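Local coordinates for Peptide/nickel transport system substrate-binding protein (Listeria monocytogenes serotype 1/2a, PDB 5KZT) that binds peptide and probably delivers it to a membrane transporter for uptake, at residues A[120-123]-A[124-127]; A[214-217]-A[218-221]; A[293-296]-A[297-301]. All coordinates share one frame; numbering follows the deposited sequence.

Interaction 1. Residues A[120-123]-A[124-127]; sequences IKNG and GDIV
Ile126 N donates to Asn122 O at 3.0 Å and Val127 N to Gly123 O at 3.1 Å, two consecutive i to i+4 bonds that make the first helical turn out of 122-127. Just upstream, 120-123 is a type II beta turn closed by Gly123 N to Ile120 O at 2.9 Å. Asn122 is its third residue, and its positive phi of 71° is the value this turn type expects there. A water molecule joins turn to helix: it donates to Ile120 O and accepts from Gly124 N, so an amide of the first helical turn, which has no carbonyl of its own helix to meet, is satisfied.

Ile126 leans back over the carbonyl it bonds, its CG1 3.2 Å from Asn122 O. Its CD1 ends 4.1 Å from CB of Asn122. With CG1 set beside the backbone N (chi1 -67°), the branch lies along the helix start, and the side chain also meets Val105 of helix 94-105. The Asn122 amide and Asp125 carboxylate planes are 18° apart, but their oxygens OD1 and OD2 stay 4.2 Å from each other. Each is held from outside: Asn122 ND2 by the Glu135 carbonyl, Asp125 OD2 by a salt bridge to Lys131. Val127 CG2 sits beside Gly123 O.

Asn122 holds the N-cap position without a side-chain capping bond; a type II turn leading straight into helix 123-127 thus forms a helix start built by backbone and water.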
ATOM      1  N   ILE A 120     -19.879   1.185  -2.497  1.00 16.79           N
ATOM      2  CA  ILE A 120     -20.810   0.943  -3.608  1.00 16.52           C
ATOM      3  C   ILE A 120     -22.016   0.165  -3.080  1.00 16.78           C
ATOM      4  O   ILE A 120     -21.878  -0.718  -2.229  1.00 16.35           O
ATOM      5  CB  ILE A 120     -20.116   0.173  -4.769  1.00 16.13           C
ATOM      6  CG1 ILE A 120     -18.779   0.832  -5.160  1.00 15.70           C
ATOM      7  CG2 ILE A 120     -21.021   0.066  -5.991  1.00 16.23           C
ATOM      8  CD1 ILE A 120     -18.834   2.320  -5.432  1.00 15.85           C
ATOM      9  N   LYS A 121     -23.194   0.521  -3.588  1.00 17.07           N
ATOM     10  CA  LYS A 121     -24.438  -0.076  -3.154  1.00 17.69           C
ATOM     11  C   LYS A 121     -24.330  -1.595  -3.276  1.00 17.11           C
ATOM     12  O   LYS A 121     -23.930  -2.109  -4.320  1.00 16.11           O
ATOM     13  CB  LYS A 121     -25.607   0.425  -3.991  1.00 18.89           C
ATOM     14  CG  LYS A 121     -26.938  -0.177  -3.560  1.00 20.51           C
ATOM     15  CD  LYS A 121     -28.115   0.380  -4.337  1.00 21.82           C
ATOM     16  CE  LYS A 121     -29.374  -0.331  -3.892  1.00 23.32           C
ATOM     17  NZ  LYS A 121     -30.529   0.140  -4.701  1.00 24.69           N
ATOM     18  N   ASN A 122     -24.669  -2.284  -2.192  1.00 17.00           N
ATOM     19  CA  ASN A 122     -24.619  -3.761  -2.088  1.00 17.22           C
ATOM     20  C   ASN A 122     -23.240  -4.399  -2.028  1.00 16.99           C
ATOM     21  O   ASN A 122     -23.144  -5.612  -1.952  1.00 17.22           O
ATOM     22  CB  ASN A 122     -25.466  -4.433  -3.185  1.00 17.45           C
ATOM     23  CG  ASN A 122     -26.945  -4.126  -3.041  1.00 18.02           C
ATOM     24  OD1 ASN A 122     -27.434  -3.949  -1.927  1.00 18.84           O
ATOM     25  ND2 ASN A 122     -27.663  -4.063  -4.161  1.00 18.21           N
ATOM     26  N   GLY A 123     -22.165  -3.616  -2.088  1.00 16.76           N
ATOM     27  CA  GLY A 123     -20.821  -4.196  -2.083  1.00 16.72           C
ATOM     28  C   GLY A 123     -20.541  -5.085  -0.873  1.00 17.37           C
ATOM     29  O   GLY A 123     -20.072  -6.223  -1.023  1.00 17.54           O
ATOM     30  N   GLY A 124     -20.847  -4.568   0.316  1.00 18.03           N
ATOM     31  CA  GLY A 124     -20.693  -5.311   1.559  1.00 18.99           C
ATOM     32  C   GLY A 124     -21.425  -6.641   1.555  1.00 19.96           C
ATOM     33  O   GLY A 124     -20.851  -7.686   1.865  1.00 19.92           O
ATOM     34  N   ASP A 125     -22.695  -6.598   1.169  1.00 21.02           N
ATOM     35  CA  ASP A 125     -23.531  -7.798   1.095  1.00 22.02           C
ATOM     36  C   ASP A 125     -22.997  -8.848   0.128  1.00 21.57           C
ATOM     37  O   ASP A 125     -23.064 -10.049   0.398  1.00 22.21           O
ATOM     38  CB  ASP A 125     -24.956  -7.412   0.680  1.00 23.27           C
ATOM     39  CG  ASP A 125     -25.734  -6.748   1.793  1.00 25.00           C
ATOM     40  OD1 ASP A 125     -25.258  -6.733   2.955  1.00 25.90           O
ATOM     41  OD2 ASP A 125     -26.852  -6.242   1.500  1.00 26.78           O
ATOM     42  N   ILE A 126     -22.453  -8.401  -0.994  1.00 20.66           N
ATOM     43  CA  ILE A 126     -21.936  -9.326  -1.990  1.00 20.42           C
ATOM     44  C   ILE A 126     -20.655 -10.032  -1.495  1.00 20.78           C
ATOM     45  O   ILE A 126     -20.496 -11.250  -1.677  1.00 20.72           O
ATOM     46  CB  ILE A 126     -21.690  -8.598  -3.314  1.00 19.49           C
ATOM     47  CG1 ILE A 126     -23.033  -8.150  -3.905  1.00 19.66           C
ATOM     48  CG2 ILE A 126     -20.948  -9.489  -4.296  1.00 19.62           C
ATOM     49  CD1 ILE A 126     -22.908  -7.054  -4.936  1.00 19.30           C
ATOM     50  N   VAL A 127     -19.763  -9.270  -0.865  1.00 20.91           N
ATOM     51  CA  VAL A 127     -18.531  -9.824  -0.293  1.00 21.63           C
ATOM     52  C   VAL A 127     -18.855 -10.911   0.737  1.00 23.42           C
ATOM     53  O   VAL A 127     -18.199 -11.976   0.759  1.00 24.03           O
ATOM     54  CB  VAL A 127     -17.632  -8.708   0.289  1.00 20.89           C
ATOM     55  CG1 VAL A 127     -16.502  -9.263   1.152  1.00 21.50           C
ATOM     56  CG2 VAL A 127     -17.047  -7.922  -0.855  1.00 19.98           C
TER
HETATM   57  O   HOH W   1     -21.920  -1.810   0.542  1.00 17.10           O

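Interaction 2. Residues A[214-217]-A[218-221]; sequences YWDK and DKVK
The Tyr214 ring meets Val220 CG2 obliquely, the methyl lying 4.0 Å from CD2, while Asp216 N sits over the ring centre, 3.6 Å above its plane. The Trp215 ring carries CB of Asp216 on one face, displaced toward the rim. Asp216 therefore lies between the two aromatic side chains, its amide against one and its methylene against the other. With chi1 at 179°, Tyr214 holds CG opposite its backbone N, and the ring crosses the Val220 side chain at about a right angle.

The aliphatic chain of Lys219 passes obliquely by the oxygens of the Asp216 carboxylate, CD 3.5 Å from OD2. The ammonium is too far for a direct salt bridge, NZ standing 4.3 Å from OD2; a water instead accepts from NZ and donates to OD2. That same oxygen forms its salt bridge with Lys522. Lys217 lies alongside Asp218, yet its ammonium pairs with Asp212. A second water links Trp215 O to Asp218 N.

Successive i to i+3 bonds define the backbone: Lys219 N to Asp216 O at 3.1 Å and Val220 N to Lys217 O at 3.0 Å. They are the pattern of a short 3-10 segment, here following the type I turn 214-217.

The whole segment is the connection between antiparallel strands 205-210 and 224-229. Lys210, at the end of the first strand, bonds the carbonyls of Lys217 and Val220; Glu47 receives both Tyr214 OH and Trp215 NE1, and Pro193 touches Tyr214 and Val220.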
ATOM      1  N   TYR A 214      -2.932   4.325 -26.345  1.00 25.74           N
ATOM      2  CA  TYR A 214      -3.435   5.140 -25.238  1.00 24.45           C
ATOM      3  C   TYR A 214      -4.054   6.431 -25.771  1.00 25.29           C
ATOM      4  O   TYR A 214      -3.453   7.099 -26.614  1.00 25.65           O
ATOM      5  CB  TYR A 214      -2.305   5.452 -24.260  1.00 23.11           C
ATOM      6  CG  TYR A 214      -2.683   6.311 -23.083  1.00 22.13           C
ATOM      7  CD1 TYR A 214      -3.761   5.986 -22.264  1.00 21.56           C
ATOM      8  CD2 TYR A 214      -1.933   7.452 -22.766  1.00 21.98           C
ATOM      9  CE1 TYR A 214      -4.099   6.785 -21.177  1.00 21.14           C
ATOM     10  CE2 TYR A 214      -2.245   8.238 -21.685  1.00 21.51           C
ATOM     11  CZ  TYR A 214      -3.328   7.909 -20.887  1.00 21.10           C
ATOM     12  OH  TYR A 214      -3.626   8.715 -19.818  1.00 20.68           O
ATOM     13  N   TRP A 215      -5.253   6.771 -25.277  1.00 25.35           N
ATOM     14  CA  TRP A 215      -6.009   7.939 -25.769  1.00 26.53           C
ATOM     15  C   TRP A 215      -5.234   9.247 -25.587  1.00 26.88           C
ATOM     16  O   TRP A 215      -5.363  10.144 -26.398  1.00 28.02           O
ATOM     17  CB  TRP A 215      -7.415   8.055 -25.106  1.00 26.62           C
ATOM     18  CG  TRP A 215      -7.386   8.419 -23.645  1.00 25.73           C
ATOM     19  CD1 TRP A 215      -7.330   7.557 -22.593  1.00 24.79           C
ATOM     20  CD2 TRP A 215      -7.378   9.734 -23.089  1.00 26.27           C
ATOM     21  NE1 TRP A 215      -7.271   8.253 -21.412  1.00 24.52           N
ATOM     22  CE2 TRP A 215      -7.305   9.594 -21.689  1.00 25.42           C
ATOM     23  CE3 TRP A 215      -7.399  11.025 -23.641  1.00 27.63           C
ATOM     24  CZ2 TRP A 215      -7.260  10.699 -20.818  1.00 25.61           C
ATOM     25  CZ3 TRP A 215      -7.372  12.130 -22.774  1.00 27.75           C
ATOM     26  CH2 TRP A 215      -7.300  11.950 -21.371  1.00 26.73           C
ATOM     27  N   ASP A 216      -4.437   9.349 -24.529  1.00 25.71           N
ATOM     28  CA  ASP A 216      -3.676  10.580 -24.241  1.00 26.25           C
ATOM     29  C   ASP A 216      -2.166  10.433 -24.524  1.00 26.14           C
ATOM     30  O   ASP A 216      -1.324  11.066 -23.874  1.00 25.66           O
ATOM     31  CB  ASP A 216      -3.918  10.995 -22.788  1.00 25.33           C
ATOM     32  CG  ASP A 216      -3.920  12.490 -22.584  1.00 26.15           C
ATOM     33  OD1 ASP A 216      -4.033  13.240 -23.575  1.00 27.48           O
ATOM     34  OD2 ASP A 216      -3.819  12.915 -21.414  1.00 25.31           O
ATOM     35  N   LYS A 217      -1.829   9.635 -25.532  1.00 26.95           N
ATOM     36  CA  LYS A 217      -0.424   9.310 -25.820  1.00 27.10           C
ATOM     37  C   LYS A 217       0.429  10.521 -26.216  1.00 28.33           C
ATOM     38  O   LYS A 217       1.648  10.507 -26.016  1.00 28.01           O
ATOM     39  CB  LYS A 217      -0.333   8.245 -26.909  1.00 27.82           C
ATOM     40  CG  LYS A 217      -0.710   8.743 -28.300  1.00 29.61           C
ATOM     41  CD  LYS A 217      -0.938   7.602 -29.267  1.00 30.41           C
ATOM     42  CE  LYS A 217      -1.242   8.133 -30.645  1.00 32.39           C
ATOM     43  NZ  LYS A 217      -1.478   6.994 -31.566  1.00 33.40           N
ATOM     44  N   ASP A 218      -0.196  11.564 -26.762  1.00 29.65           N
ATOM     45  CA  ASP A 218       0.547  12.781 -27.125  1.00 31.24           C
ATOM     46  C   ASP A 218       1.176  13.521 -25.921  1.00 30.45           C
ATOM     47  O   ASP A 218       2.112  14.305 -26.092  1.00 31.00           O
ATOM     48  CB  ASP A 218      -0.322  13.728 -27.960  1.00 32.88           C
ATOM     49  CG  ASP A 218      -0.555  13.224 -29.401  1.00 34.70           C
ATOM     50  OD1 ASP A 218       0.076  12.232 -29.858  1.00 34.49           O
ATOM     51  OD2 ASP A 218      -1.385  13.850 -30.102  1.00 36.45           O
ATOM     52  N   LYS A 219       0.672  13.275 -24.715  1.00 28.99           N
ATOM     53  CA  LYS A 219       1.279  13.831 -23.509  1.00 28.25           C
ATOM     54  C   LYS A 219       2.366  12.929 -22.904  1.00 26.55           C
ATOM     55  O   LYS A 219       3.013  13.324 -21.946  1.00 26.43           O
ATOM     56  CB  LYS A 219       0.198  14.076 -22.465  1.00 28.22           C
ATOM     57  CG  LYS A 219      -0.872  15.040 -22.940  1.00 29.81           C
ATOM     58  CD  LYS A 219      -1.618  15.637 -21.774  1.00 29.91           C
ATOM     59  CE  LYS A 219      -2.546  16.723 -22.270  1.00 31.82           C
ATOM     60  NZ  LYS A 219      -3.424  17.163 -21.159  1.00 32.00           N
ATOM     61  N   VAL A 220       2.532  11.714 -23.416  1.00 25.92           N
ATOM     62  CA  VAL A 220       3.541  10.785 -22.902  1.00 24.84           C
ATOM     63  C   VAL A 220       4.821  11.053 -23.674  1.00 25.79           C
ATOM     64  O   VAL A 220       4.815  11.025 -24.905  1.00 26.78           O
ATOM     65  CB  VAL A 220       3.099   9.309 -23.049  1.00 24.17           C
ATOM     66  CG1 VAL A 220       4.112   8.376 -22.404  1.00 23.29           C
ATOM     67  CG2 VAL A 220       1.724   9.104 -22.416  1.00 23.61           C
ATOM     68  N   LYS A 221       5.898  11.348 -22.954  1.00 25.65           N
ATOM     69  CA  LYS A 221       7.187  11.741 -23.561  1.00 26.67           C
ATOM     70  C   LYS A 221       8.254  10.670 -23.505  1.00 25.51           C
ATOM     71  O   LYS A 221       9.117  10.627 -24.367  1.00 26.19           O
ATOM     72  CB  LYS A 221       7.725  13.027 -22.900  1.00 27.61           C
ATOM     73  CG  LYS A 221       6.796  14.240 -22.975  1.00 29.29           C
ATOM     74  CD  LYS A 221       6.200  14.440 -24.373  1.00 31.51           C
ATOM     75  CE  LYS A 221       5.043  15.439 -24.424  1.00 33.09           C
ATOM     76  NZ  LYS A 221       5.512  16.848 -24.554  1.00 34.59           N
TER
HETATM   77  O   HOH W   2      -3.122  11.901 -27.391  1.00 29.51           O
HETATM   78  O   HOH W   3      -5.201  15.247 -20.563  1.00 35.54           O
HETATM   79  O   HOH W   4       2.303  10.421 -29.443  1.00 29.02           O

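Interaction 3. Residues A[293-296]-A[297-301]; sequences IRKA and IALAI
Lys295 and Leu299, one helical turn apart, lie side by side and point the same way, with Lys295 CG 3.7 Å from Leu299 CD1. CG of Lys295 is anti to the backbone N (chi1 -176°), which brings the root of its chain alongside the leucine; the bends at chi3 and chi4 come farther out. Leu299 CG also rests 3.3 Å from Lys295 O, the carbonyl that accepts its own amide. Both side chains face helix 348-362, at Ala354 and Ala351.

Ile297 is directed elsewhere: its CG1 packs 3.5 Å from Ile293 O, and the branches reach Phe288, Phe277 and Leu390. Ala298 CB covers Arg294 O at 3.3 Å, and Ala300 CB approaches Ala296 O.

Three i to i+4 bonds run beneath these side chains. Ile297 N to Ile293 O is 3.2 Å and nearly straight (N-H...O 174°), Ala298 N to Arg294 O is 2.9 Å, and Leu299 N to Lys295 O is 3.0 Å. Ala300 N bonds Ile297 O.

The bond from CA to CB of Arg294 leads away from 297-301, and the guanidinium donates to three backbone carbonyls. Those of Asp488 and Val489 tie the helix to the chain before strand 491-503, and that of Phe288 holds the segment leading into the helix. The chemistry is thus apolar contact over regular backbone bonding, with buried NE, NH1 and NH2 each satisfied by main-chain oxygen.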
ATOM      1  N   ILE A 293       2.364  -9.816  26.782  1.00 23.89           N
ATOM      2  CA  ILE A 293       3.485 -10.182  25.916  1.00 23.27           C
ATOM      3  C   ILE A 293       3.587  -9.232  24.709  1.00 22.69           C
ATOM      4  O   ILE A 293       4.704  -8.813  24.366  1.00 22.28           O
ATOM      5  CB  ILE A 293       3.393 -11.660  25.481  1.00 23.12           C
ATOM      6  CG1 ILE A 293       3.436 -12.594  26.713  1.00 24.08           C
ATOM      7  CG2 ILE A 293       4.472 -12.028  24.466  1.00 22.95           C
ATOM      8  CD1 ILE A 293       4.674 -12.476  27.576  1.00 24.68           C
ATOM      9  N   ARG A 294       2.448  -8.882  24.095  1.00 21.94           N
ATOM     10  CA  ARG A 294       2.427  -7.865  23.020  1.00 21.44           C
ATOM     11  C   ARG A 294       3.021  -6.531  23.506  1.00 21.66           C
ATOM     12  O   ARG A 294       3.850  -5.918  22.819  1.00 20.65           O
ATOM     13  CB  ARG A 294       0.996  -7.626  22.495  1.00 21.01           C
ATOM     14  CG  ARG A 294       0.380  -8.847  21.820  1.00 20.68           C
ATOM     15  CD  ARG A 294      -0.799  -8.473  20.960  1.00 20.36           C
ATOM     16  NE  ARG A 294      -1.925  -7.890  21.695  1.00 20.60           N
ATOM     17  CZ  ARG A 294      -2.873  -8.564  22.346  1.00 21.35           C
ATOM     18  NH1 ARG A 294      -2.851  -9.897  22.455  1.00 21.48           N
ATOM     19  NH2 ARG A 294      -3.859  -7.882  22.933  1.00 22.13           N
ATOM     20  N   LYS A 295       2.578  -6.110  24.695  1.00 22.74           N
ATOM     21  CA  LYS A 295       3.012  -4.853  25.319  1.00 23.97           C
ATOM     22  C   LYS A 295       4.517  -4.865  25.601  1.00 23.99           C
ATOM     23  O   LYS A 295       5.180  -3.850  25.426  1.00 23.65           O
ATOM     24  CB  LYS A 295       2.230  -4.598  26.622  1.00 25.52           C
ATOM     25  CG  LYS A 295       2.541  -3.261  27.284  1.00 27.21           C
ATOM     26  CD  LYS A 295       1.734  -3.026  28.555  1.00 29.20           C
ATOM     27  CE  LYS A 295       0.287  -2.634  28.273  1.00 30.04           C
ATOM     28  NZ  LYS A 295       0.208  -1.295  27.625  1.00 30.88           N
ATOM     29  N   ALA A 296       5.028  -6.012  26.047  1.00 24.36           N
ATOM     30  CA  ALA A 296       6.457  -6.160  26.366  1.00 24.83           C
ATOM     31  C   ALA A 296       7.319  -5.915  25.132  1.00 24.24           C
ATOM     32  O   ALA A 296       8.247  -5.096  25.174  1.00 24.23           O
ATOM     33  CB  ALA A 296       6.739  -7.536  26.926  1.00 25.23           C
ATOM     34  N   ILE A 297       6.995  -6.614  24.039  1.00 23.39           N
ATOM     35  CA  ILE A 297       7.711  -6.441  22.765  1.00 23.22           C
ATOM     36  C   ILE A 297       7.555  -4.981  22.279  1.00 22.37           C
ATOM     37  O   ILE A 297       8.536  -4.343  21.877  1.00 21.53           O
ATOM     38  CB  ILE A 297       7.180  -7.417  21.676  1.00 23.24           C
ATOM     39  CG1 ILE A 297       7.402  -8.890  22.071  1.00 24.43           C
ATOM     40  CG2 ILE A 297       7.767  -7.116  20.296  1.00 22.93           C
ATOM     41  CD1 ILE A 297       8.816  -9.327  22.264  1.00 25.50           C
ATOM     42  N   ALA A 298       6.327  -4.461  22.351  1.00 21.43           N
ATOM     43  CA  ALA A 298       6.013  -3.141  21.806  1.00 21.33           C
ATOM     44  C   ALA A 298       6.844  -2.035  22.435  1.00 21.94           C
ATOM     45  O   ALA A 298       7.389  -1.190  21.723  1.00 21.54           O
ATOM     46  CB  ALA A 298       4.537  -2.813  21.981  1.00 21.23           C
ATOM     47  N   LEU A 299       6.914  -2.053  23.761  1.00 22.74           N
ATOM     48  CA  LEU A 299       7.534  -0.983  24.521  1.00 23.64           C
ATOM     49  C   LEU A 299       9.038  -1.139  24.674  1.00 24.17           C
ATOM     50  O   LEU A 299       9.685  -0.240  25.216  1.00 25.28           O
ATOM     51  CB  LEU A 299       6.870  -0.856  25.885  1.00 24.50           C
ATOM     52  CG  LEU A 299       5.371  -0.568  25.913  1.00 24.27           C
ATOM     53  CD1 LEU A 299       4.941  -0.437  27.364  1.00 25.45           C
ATOM     54  CD2 LEU A 299       4.996   0.679  25.140  1.00 24.04           C
ATOM     55  N   ALA A 300       9.610  -2.235  24.177  1.00 23.89           N
ATOM     56  CA  ALA A 300      11.024  -2.533  24.388  1.00 24.30           C
ATOM     57  C   ALA A 300      11.906  -2.126  23.205  1.00 24.13           C
ATOM     58  O   ALA A 300      13.091  -2.460  23.205  1.00 24.88           O
ATOM     59  CB  ALA A 300      11.208  -4.012  24.699  1.00 24.47           C
ATOM     60  N   ILE A 301      11.357  -1.405  22.223  1.00 23.30           N
ATOM     61  CA  ILE A 301      12.114  -1.016  21.027  1.00 22.95           C
ATOM     62  C   ILE A 301      12.369   0.493  21.026  1.00 23.07           C
ATOM     63  O   ILE A 301      11.445   1.304  20.933  1.00 22.64           O
ATOM     64  CB  ILE A 301      11.425  -1.472  19.731  1.00 22.00           C
ATOM     65  CG1 ILE A 301      11.290  -3.003  19.727  1.00 22.06           C
ATOM     66  CG2 ILE A 301      12.218  -1.033  18.498  1.00 21.92           C
ATOM     67  CD1 ILE A 301      10.351  -3.572  18.674  1.00 21.50           C
TER

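Overall arrangement
All three contacts are local and follow one another along the chain, yet they lie far apart: centres of interactions 1 and 2 are 35 Å apart, and interactions 2 and 3, 51 Å apart, fall on opposite sides of the chain's centre. They share no helix or strand. Interaction 3 is the buried one, a contact along helix 291-299 made by aliphatic groups that touch helices 348-362 and 377-393. Interactions 1 and 2 are partly buried and use water: in interaction 1 a water joins a turn to a helix start; in interaction 2 waters join both backbone atoms and opposite charges. Accordingly, i to i+4 bonding dominates interactions 1 and 3, whereas 214-221 winds by i to i+3 bonds.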